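Local coordinates for binding domain (Hc) of Paraclostridial Mosquitocidal Protein 1 (Paraclostridium bifermentans, PDB 6HOX), which forms the receptor-binding part of the heavy chain through which a clostridial neurotoxin directed at Anopheles mosquitoes targets host nerve cells, at residues Asp420-Lys423 against Lys429-Lys432. Numbering follows the deposited sequence.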
loop_
_atom_site.group_PDB
_atom_site.type_symbol
_atom_site.label_atom_id
_atom_site.label_comp_id
_atom_site.label_asym_id
_atom_site.label_seq_id
_atom_site.Cartn_x
_atom_site.Cartn_y
_atom_site.Cartn_z
ATOM N N ASP A 420 21.512 -17.786 -7.343
ATOM C CA ASP A 420 21.855 -18.341 -8.654
ATOM C C ASP A 420 20.614 -18.884 -9.379
ATOM O O ASP A 420 20.584 -18.882 -10.599
ATOM C CB ASP A 420 22.896 -19.464 -8.551
ATOM C CG ASP A 420 24.244 -19.031 -7.998
ATOM O OD1 ASP A 420 24.529 -17.807 -8.010
ATOM O OD2 ASP A 420 24.985 -19.920 -7.513
ATOM N N ASN A 421 19.586 -19.312 -8.637
ATOM C CA ASN A 421 18.387 -19.923 -9.239
ATOM C C ASN A 421 17.142 -19.037 -9.036
ATOM O O ASN A 421 16.009 -19.511 -9.082
ATOM C CB ASN A 421 18.194 -21.325 -8.661
ATOM C CG ASN A 421 19.368 -22.225 -8.977
ATOM O OD1 ASN A 421 20.231 -22.444 -8.117
ATOM N ND2 ASN A 421 19.439 -22.679 -10.218
ATOM N N TYR A 422 17.338 -17.733 -8.851
ATOM C CA TYR A 422 16.221 -16.871 -8.458
ATOM C C TYR A 422 15.018 -17.058 -9.388
ATOM O O TYR A 422 13.885 -17.216 -8.920
ATOM C CB TYR A 422 16.603 -15.393 -8.455
ATOM C CG TYR A 422 15.473 -14.529 -7.965
ATOM C CD1 TYR A 422 15.123 -14.527 -6.626
ATOM C CD2 TYR A 422 14.709 -13.769 -8.839
ATOM C CE1 TYR A 422 14.075 -13.752 -6.152
ATOM C CE2 TYR A 422 13.651 -12.998 -8.384
ATOM C CZ TYR A 422 13.331 -12.989 -7.036
ATOM O OH TYR A 422 12.308 -12.229 -6.555
ATOM N N LYS A 423 15.277 -17.051 -10.700
ATOM C CA LYS A 423 14.220 -16.988 -11.707
ATOM C C LYS A 423 13.305 -18.219 -11.633
ATOM O O LYS A 423 12.176 -18.146 -12.076
ATOM C CB LYS A 423 14.832 -16.841 -13.104
ATOM C CG LYS A 423 15.491 -15.492 -13.336
ATOM C CD LYS A 423 16.210 -15.335 -14.657
ATOM C CE LYS A 423 17.063 -14.082 -14.671
ATOM N NZ LYS A 423 16.978 -13.353 -15.961
ATOM N N LYS A 429 10.023 -20.087 -1.569
ATOM C CA LYS A 429 11.396 -19.610 -1.533
ATOM C C LYS A 429 11.434 -18.143 -1.943
ATOM O O LYS A 429 12.129 -17.372 -1.311
ATOM C CB LYS A 429 12.288 -20.464 -2.432
ATOM C CG LYS A 429 12.536 -21.855 -1.882
ATOM C CD LYS A 429 13.437 -22.683 -2.748
ATOM C CE LYS A 429 13.032 -24.142 -2.804
ATOM N NZ LYS A 429 12.765 -24.701 -1.463
ATOM N N HIS A 430 10.700 -17.789 -3.005
ATOM C CA HIS A 430 10.509 -16.380 -3.381
ATOM C C HIS A 430 10.047 -15.604 -2.143
ATOM O O HIS A 430 10.632 -14.583 -1.826
ATOM C CB HIS A 430 9.552 -16.185 -4.576
ATOM C CG HIS A 430 10.206 -16.195 -5.923
ATOM N ND1 HIS A 430 9.522 -16.540 -7.076
ATOM C CD2 HIS A 430 11.475 -15.936 -6.309
ATOM C CE1 HIS A 430 10.339 -16.492 -8.111
ATOM N NE2 HIS A 430 11.545 -16.120 -7.668
ATOM N N THR A 431 9.029 -16.118 -1.433
ATOM C CA THR A 431 8.438 -15.475 -0.252
ATOM C C THR A 431 9.514 -15.215 0.828
ATOM O O THR A 431 9.545 -14.129 1.404
ATOM C CB THR A 431 7.235 -16.296 0.252
ATOM O OG1 THR A 431 6.195 -16.293 -0.732
ATOM C CG2 THR A 431 6.625 -15.768 1.527
ATOM N N LYS A 432 10.395 -16.201 1.085
ATOM C CA LYS A 432 11.454 -16.110 2.105
ATOM C C LYS A 432 12.552 -15.092 1.752
ATOM O O LYS A 432 13.379 -14.758 2.636
ATOM C CB LYS A 432 12.198 -17.439 2.278
ATOM C CG LYS A 432 11.381 -18.605 2.796
ATOM C CD LYS A 432 12.224 -19.710 3.381
ATOM C CE LYS A 432 13.038 -20.477 2.365
ATOM N NZ LYS A 432 14.267 -21.037 2.990
HETATM O O HOH W 1 11.959 -12.631 -4.004
#
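The imidazole of H430 lies over one face of the phenol ring of Y422, with NE2 3.6 Å above the ring plane, over its centre. The closest approach is from CD2 of H430 to CE1 of Y422, 3.4 Å, and the two planes meet obliquely at 55°. Histidine suits this place because one small flat ring can cover an aromatic face and still offer an N-H: NE2 of H430 donates to the backbone O of Y422 at 2.9 Å. That bond is bent, with 136° at the hydrogen, and the carbonyl oxygen lies out of the imidazole plane, consistent with a ring that serves both partners at once.

Tyrosine brings length as well as a broad face. Its CG stands anti to the backbone N (chi1 -176°), which swings the ring to the carbonyl side of the residue, where the imidazole can meet both ring and O. The phenol of this buried residue reaches on to a water, 2.6 Å from OH, which accepts from it and donates to the backbone O of H430; Q376 is a further hydrogen-bond partner of OH.

L375 also packs on Y422, and L425 on H430. In the C-terminal, trefoil-family part of the receptor-binding domain, this link joins the 3-10 turn that follows helix 416-420 to helix 427-432, bridging the short connection between the two helices, the second of which leads into strand 435-438.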